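Probable transcriptional repressor protein (Mycobacterium tuberculosis, PDB 4FX0) acts as a redox-dependent transcription factor of the MarR family, probably repressing its target genes by binding DNA through winged helix-turn-helix domains. Local coordinates at residues B[37-41]-B[58-62]; B[50-55]-B[92-96]. One frame throughout, in Å; residues are numbered along the deposited sequence.

Interaction 1 (B[37-41]-B[58-62])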
ATOM      1  N   SER B  37       6.678  -6.943  -9.138  1.00 50.36           N
ATOM      2  CA  SER B  37       5.480  -6.400  -9.769  1.00 51.55           C
ATOM      3  C   SER B  37       5.802  -5.722 -11.096  1.00 47.07           C
ATOM      4  O   SER B  37       5.235  -6.071 -12.131  1.00 43.88           O
ATOM      5  CB  SER B  37       4.781  -5.411  -8.834  1.00 35.10           C
ATOM      6  OG  SER B  37       4.393  -6.038  -7.624  1.00 59.66           O
ATOM      7  N   THR B  38       6.711  -4.752 -11.062  1.00 51.43           N
ATOM      8  CA  THR B  38       7.062  -4.004 -12.263  1.00 56.47           C
ATOM      9  C   THR B  38       7.552  -4.945 -13.359  1.00 55.26           C
ATOM     10  O   THR B  38       7.170  -4.804 -14.520  1.00 61.58           O
ATOM     11  CB  THR B  38       8.132  -2.926 -11.986  1.00 50.32           C
ATOM     12  OG1 THR B  38       9.381  -3.551 -11.673  1.00 69.07           O
ATOM     13  CG2 THR B  38       7.707  -2.033 -10.830  1.00 55.93           C
ATOM     14  N   LEU B  39       8.393  -5.904 -12.986  1.00 47.27           N
ATOM     15  CA  LEU B  39       8.873  -6.898 -13.939  1.00 49.05           C
ATOM     16  C   LEU B  39       7.695  -7.596 -14.598  1.00 46.58           C
ATOM     17  O   LEU B  39       7.558  -7.585 -15.821  1.00 57.49           O
ATOM     18  CB  LEU B  39       9.757  -7.937 -13.250  1.00 45.97           C
ATOM     19  CG  LEU B  39      11.158  -7.490 -12.835  1.00 47.97           C
ATOM     20  CD1 LEU B  39      11.936  -8.667 -12.275  1.00 51.24           C
ATOM     21  CD2 LEU B  39      11.887  -6.879 -14.018  1.00 43.51           C
ATOM     22  N   ALA B  40       6.849  -8.204 -13.772  1.00 35.07           N
ATOM     23  CA  ALA B  40       5.666  -8.900 -14.254  1.00 34.94           C
ATOM     24  C   ALA B  40       4.899  -8.028 -15.240  1.00 44.70           C
ATOM     25  O   ALA B  40       4.528  -8.481 -16.323  1.00 53.98           O
ATOM     26  CB  ALA B  40       4.775  -9.293 -13.088  1.00 35.40           C
ATOM     27  N   VAL B  41       4.674  -6.774 -14.860  1.00 52.50           N
ATOM     28  CA  VAL B  41       3.980  -5.819 -15.718  1.00 55.15           C
ATOM     29  C   VAL B  41       4.664  -5.699 -17.073  1.00 52.66           C
ATOM     30  O   VAL B  41       4.011  -5.742 -18.115  1.00 46.37           O
ATOM     31  CB  VAL B  41       3.924  -4.419 -15.073  1.00 54.62           C
ATOM     32  CG1 VAL B  41       3.478  -3.381 -16.090  1.00 49.59           C
ATOM     33  CG2 VAL B  41       3.006  -4.425 -13.859  1.00 52.64           C
ATOM     34  N   LEU B  58       3.199   3.902 -15.481  1.00 70.31           N
ATOM     35  CA  LEU B  58       3.718   2.662 -14.917  1.00 59.57           C
ATOM     36  C   LEU B  58       3.509   2.610 -13.406  1.00 73.28           C
ATOM     37  O   LEU B  58       2.988   1.629 -12.876  1.00 87.26           O
ATOM     38  CB  LEU B  58       5.206   2.522 -15.238  1.00 54.70           C
ATOM     39  CG  LEU B  58       5.908   1.283 -14.680  1.00 55.85           C
ATOM     40  CD1 LEU B  58       5.274   0.019 -15.235  1.00 60.04           C
ATOM     41  CD2 LEU B  58       7.397   1.321 -14.993  1.00 42.90           C
ATOM     42  N   ALA B  59       3.923   3.671 -12.719  1.00 71.18           N
ATOM     43  CA  ALA B  59       3.795   3.752 -11.267  1.00 59.68           C
ATOM     44  C   ALA B  59       2.362   3.472 -10.829  1.00 66.41           C
ATOM     45  O   ALA B  59       2.128   2.774  -9.841  1.00 67.38           O
ATOM     46  CB  ALA B  59       4.247   5.117 -10.770  1.00 50.33           C
ATOM     47  N   ALA B  60       1.407   4.023 -11.570  1.00 63.73           N
ATOM     48  CA  ALA B  60      -0.005   3.818 -11.274  1.00 68.31           C
ATOM     49  C   ALA B  60      -0.397   2.349 -11.418  1.00 72.68           C
ATOM     50  O   ALA B  60      -1.121   1.807 -10.583  1.00 77.65           O
ATOM     51  CB  ALA B  60      -0.866   4.693 -12.173  1.00 62.58           C
ATOM     52  N   ARG B  61       0.084   1.709 -12.480  1.00 70.77           N
ATOM     53  CA  ARG B  61      -0.234   0.307 -12.737  1.00 63.23           C
ATOM     54  C   ARG B  61       0.221  -0.609 -11.604  1.00 68.80           C
ATOM     55  O   ARG B  61      -0.477  -1.559 -11.255  1.00 80.53           O
ATOM     56  CB  ARG B  61       0.358  -0.155 -14.074  1.00 54.61           C
ATOM     57  CG  ARG B  61      -0.676  -0.279 -15.187  1.00 67.82           C
ATOM     58  CD  ARG B  61      -0.039  -0.384 -16.568  1.00 81.21           C
ATOM     59  NE  ARG B  61       0.511  -1.708 -16.848  1.00 76.68           N
ATOM     60  CZ  ARG B  61      -0.214  -2.750 -17.241  1.00 76.07           C
ATOM     61  NH1 ARG B  61      -1.525  -2.629 -17.385  1.00 91.45           N
ATOM     62  NH2 ARG B  61       0.367  -3.917 -17.483  1.00 59.18           N
ATOM     63  N   ILE B  62       1.387  -0.324 -11.033  1.00 65.33           N
ATOM     64  CA  ILE B  62       1.903  -1.124  -9.927  1.00 64.17           C
ATOM     65  C   ILE B  62       1.340  -0.638  -8.587  1.00 62.09           C
ATOM     66  O   ILE B  62       1.424  -1.333  -7.572  1.00 53.39           O
ATOM     67  CB  ILE B  62       3.455  -1.151  -9.907  1.00 58.36           C
ATOM     68  CG1 ILE B  62       3.992  -1.966 -11.086  1.00 60.86           C
ATOM     69  CG2 ILE B  62       3.978  -1.753  -8.616  1.00 78.23           C
ATOM     70  CD1 ILE B  62       4.101  -1.194 -12.376  1.00 71.96           C
TER

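Interaction 2 (B[50-55]-B[92-96])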
ATOM      1  N   GLY B  50      10.838  -3.843 -26.410  1.00 64.17           N
ATOM      2  CA  GLY B  50      10.116  -3.557 -25.184  1.00 64.84           C
ATOM      3  C   GLY B  50       8.898  -2.689 -25.428  1.00 83.91           C
ATOM      4  O   GLY B  50       8.170  -2.891 -26.401  1.00 96.61           O
ATOM      5  N   ILE B  51       8.675  -1.719 -24.546  1.00 86.05           N
ATOM      6  CA  ILE B  51       7.525  -0.828 -24.666  1.00 82.66           C
ATOM      7  C   ILE B  51       7.831   0.580 -24.174  1.00 64.74           C
ATOM      8  O   ILE B  51       8.694   0.780 -23.319  1.00 48.91           O
ATOM      9  CB  ILE B  51       6.318  -1.348 -23.867  1.00 78.72           C
ATOM     10  CG1 ILE B  51       6.632  -1.340 -22.370  1.00 68.97           C
ATOM     11  CG2 ILE B  51       5.931  -2.738 -24.325  1.00 97.61           C
ATOM     12  CD1 ILE B  51       5.520  -1.896 -21.517  1.00 77.19           C
ATOM     13  N   ASP B  52       7.105   1.550 -24.716  1.00 63.56           N
ATOM     14  CA  ASP B  52       7.218   2.932 -24.275  1.00 72.84           C
ATOM     15  C   ASP B  52       6.127   3.245 -23.259  1.00 65.24           C
ATOM     16  O   ASP B  52       4.941   3.065 -23.537  1.00 60.83           O
ATOM     17  CB  ASP B  52       7.115   3.885 -25.467  1.00 84.16           C
ATOM     18  CG  ASP B  52       8.266   3.728 -26.440  1.00 88.49           C
ATOM     19  OD1 ASP B  52       8.732   2.587 -26.634  1.00 79.90           O
ATOM     20  OD2 ASP B  52       8.704   4.750 -27.009  1.00 89.56           O
ATOM     21  N   LEU B  53       6.530   3.710 -22.082  1.00 57.77           N
ATOM     22  CA  LEU B  53       5.578   4.028 -21.025  1.00 63.30           C
ATOM     23  C   LEU B  53       6.009   5.234 -20.203  1.00 66.60           C
ATOM     24  O   LEU B  53       7.196   5.434 -19.947  1.00 54.41           O
ATOM     25  CB  LEU B  53       5.392   2.833 -20.087  1.00 55.77           C
ATOM     26  CG  LEU B  53       4.617   1.618 -20.592  1.00 48.37           C
ATOM     27  CD1 LEU B  53       4.494   0.600 -19.474  1.00 54.86           C
ATOM     28  CD2 LEU B  53       3.244   2.025 -21.100  1.00 56.64           C
ATOM     29  N   THR B  54       5.032   6.033 -19.788  1.00 80.32           N
ATOM     30  CA  THR B  54       5.286   7.123 -18.862  1.00 81.72           C
ATOM     31  C   THR B  54       5.570   6.527 -17.489  1.00 69.51           C
ATOM     32  O   THR B  54       5.061   5.457 -17.157  1.00 77.30           O
ATOM     33  CB  THR B  54       4.076   8.069 -18.765  1.00 88.49           C
ATOM     34  OG1 THR B  54       3.716   8.524 -20.076  1.00 96.16           O
ATOM     35  CG2 THR B  54       4.400   9.268 -17.886  1.00100.00           C
ATOM     36  N   MET B  55       6.387   7.211 -16.698  1.00 55.82           N
ATOM     37  CA  MET B  55       6.687   6.749 -15.348  1.00 53.64           C
ATOM     38  C   MET B  55       5.436   6.757 -14.476  1.00 68.88           C
ATOM     39  O   MET B  55       5.253   5.881 -13.633  1.00 73.35           O
ATOM     40  CB  MET B  55       7.779   7.610 -14.714  1.00 64.32           C
ATOM     41  CG  MET B  55       9.137   7.502 -15.389  1.00 76.45           C
ATOM     42  SD  MET B  55       9.974   5.931 -15.083  1.00 70.88           S
ATOM     43  CE  MET B  55       9.208   4.867 -16.304  1.00 52.89           C
ATOM     44  N   CYS B  92       8.177  10.187 -22.136  1.00 83.58           N
ATOM     45  CA  CYS B  92       8.021   8.752 -22.342  1.00 78.50           C
ATOM     46  C   CYS B  92       9.362   8.034 -22.202  1.00 70.94           C
ATOM     47  O   CYS B  92      10.418   8.663 -22.262  1.00 71.76           O
ATOM     48  CB  CYS B  92       7.418   8.478 -23.720  1.00 78.56           C
ATOM     49  SG  CYS B  92       6.717   6.830 -23.910  1.00 85.10           S
ATOM     50  N   LYS B  93       9.317   6.717 -22.011  1.00 59.35           N
ATOM     51  CA  LYS B  93      10.538   5.928 -21.860  1.00 62.34           C
ATOM     52  C   LYS B  93      10.404   4.486 -22.349  1.00 64.75           C
ATOM     53  O   LYS B  93       9.369   3.845 -22.169  1.00 51.76           O
ATOM     54  CB  LYS B  93      11.021   5.942 -20.407  1.00 58.82           C
ATOM     55  CG  LYS B  93      11.946   7.100 -20.081  1.00 67.34           C
ATOM     56  CD  LYS B  93      12.443   7.030 -18.647  1.00 80.32           C
ATOM     57  CE  LYS B  93      13.359   8.201 -18.339  1.00 70.24           C
ATOM     58  NZ  LYS B  93      14.400   8.361 -19.393  1.00 75.96           N
ATOM     59  N   ARG B  94      11.473   3.989 -22.965  1.00 67.79           N
ATOM     60  CA  ARG B  94      11.515   2.624 -23.470  1.00 69.95           C
ATOM     61  C   ARG B  94      12.124   1.681 -22.437  1.00 70.55           C
ATOM     62  O   ARG B  94      13.306   1.789 -22.108  1.00 71.75           O
ATOM     63  CB  ARG B  94      12.327   2.564 -24.765  1.00 55.71           C
ATOM     64  CG  ARG B  94      12.441   1.170 -25.355  1.00 63.52           C
ATOM     65  CD  ARG B  94      11.108   0.698 -25.909  1.00 70.80           C
ATOM     66  NE  ARG B  94      10.755   1.401 -27.138  1.00 83.81           N
ATOM     67  CZ  ARG B  94      11.029   0.951 -28.358  1.00 94.99           C
ATOM     68  NH1 ARG B  94      11.655  -0.209 -28.512  1.00100.12           N
ATOM     69  NH2 ARG B  94      10.674   1.655 -29.424  1.00 99.73           N
ATOM     70  N   ILE B  95      11.313   0.758 -21.929  1.00 59.28           N
ATOM     71  CA  ILE B  95      11.784  -0.215 -20.950  1.00 65.32           C
ATOM     72  C   ILE B  95      11.723  -1.635 -21.513  1.00 66.94           C
ATOM     73  O   ILE B  95      10.717  -2.037 -22.101  1.00 57.98           O
ATOM     74  CB  ILE B  95      10.973  -0.145 -19.637  1.00 67.54           C
ATOM     75  CG1 ILE B  95      10.929   1.290 -19.106  1.00 65.56           C
ATOM     76  CG2 ILE B  95      11.562  -1.077 -18.594  1.00 53.55           C
ATOM     77  CD1 ILE B  95       9.599   1.984 -19.316  1.00 68.86           C
ATOM     78  N   GLU B  96      12.806  -2.387 -21.332  1.00 69.20           N
ATOM     79  CA  GLU B  96      12.887  -3.754 -21.837  1.00 74.86           C
ATOM     80  C   GLU B  96      13.362  -4.733 -20.771  1.00 68.26           C
ATOM     81  O   GLU B  96      14.124  -4.370 -19.875  1.00 59.55           O
ATOM     82  CB  GLU B  96      13.823  -3.825 -23.046  1.00 84.57           C
ATOM     83  CG  GLU B  96      13.239  -3.247 -24.321  1.00 99.49           C
ATOM     84  CD  GLU B  96      14.208  -3.300 -25.485  1.00107.18           C
ATOM     85  OE1 GLU B  96      15.426  -3.144 -25.251  1.00101.30           O
ATOM     86  OE2 GLU B  96      13.754  -3.500 -26.631  1.00114.20           O
TER

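Interaction 1 (B[37-41]-B[58-62])
Ile62 lies across one turn of the helix that carries Ser37, Thr38 and Val41, and its aliphatic atoms meet all three. Ile62 CG2 sits 3.8 Å from Ser37 CB, Ile62 CG1 3.7 Å from Thr38 CG2, and Ile62 CD1 3.7 Å from Val41 CG2. One turn earlier, the t rotamer of Leu58 (chi1 178°) carries its tip to the other helix, where Leu58 CD1 packs 3.9 Å from Val41 CG1. Val41 thus packs against two residues four apart on the facing helix, one methyl to each. At the solvent side, Arg61 extends along the contact, with the edge of its guanidinium beside the valine (Arg61 NH2 to Val41 CG1, 3.5 Å).

The interface is a van der Waals one, and the two hydroxyls find their partners away from it: Thr38 OG1 bonds Gln35 O, while Ser37 OG bonds Asn33 O and Arg12 of the second subunit, which also packs on Ile62. The segment axes approach to 10.1 Å and cross steeply, at 110°, so contact is concentrated at one place, with Thr38 and Ile62 nearest in the backbone (CA to CA 6.4 Å). Leu58 and Thr38 also touch helix 66-78, which closes the hydrophobic core of the three-helix, helix-turn-helix unit of a MarR-type winged-helix domain.

Interaction 2 (B[50-55]-B[92-96])
Strands 51-53 and 93-96 run antiparallel but are strongly twisted, with 133° between their directions and axes 4.6 Å apart. Ile51 and Ile95 form a hydrogen-bonded pair, joined by Ile51 N to Ile95 O (3.2 Å) and Ile95 N to Ile51 O (3.0 Å). Leu53 N to Lys93 O (2.8 Å) continues the ladder, whereas the return bond from Lys93 N to Leu53 O is weak at 3.2 Å. Between them, the non-hydrogen-bonded pair Asp52 and Arg94 brings its CA atoms to 4.4 Å and places both side chains on the same face. There they form a salt bridge, with a very short 2.4 Å between Arg94 NE and Asp52 OD1.

The opposite face, with Ile51, Leu53 and Ile95, is largely apolar, although Lys93 shares it: Ile95 CD1 lies 4.4 Å from Leu53 CB and 4.2 Å from Met55 CE, and Ile95 also reaches Ile42 of helix 33-45. At the end of the pair, beyond Ile51, Gly50 N donates to Glu96 OE2 (2.9 Å), and Glu96 OE1 pairs with Arg83. Strand 82-86 flanks strand 93-97 on its other side, completing the small three-stranded antiparallel sheet of a winged-helix domain, whose wing is the hairpin of strands 82-86 and 93-97.

In the fold
The two contacts interlock along the chain: their segments alternate, with 37-41 leading to 50-55, then 58-62, and finally 92-96. Their centres are about 12 Å apart, interaction 1 about 6 Å from the centre of the chain and interaction 2 about 17 Å from it, near the surface. Strand 51-53 connects the helices of interaction 1, and Met55 begins the helix that bears Leu58 and Ile62. Helix 66-78 is shared ground: Leu69 meets Leu58 from interaction 1 and Met55 from interaction 2. By analogy with other MarR proteins, this is probably the DNA-recognition helix; interaction 1 packs helices 33-45 and 55-62 together beside it, and interaction 2 ties strand 51-53 to a strand of the wing.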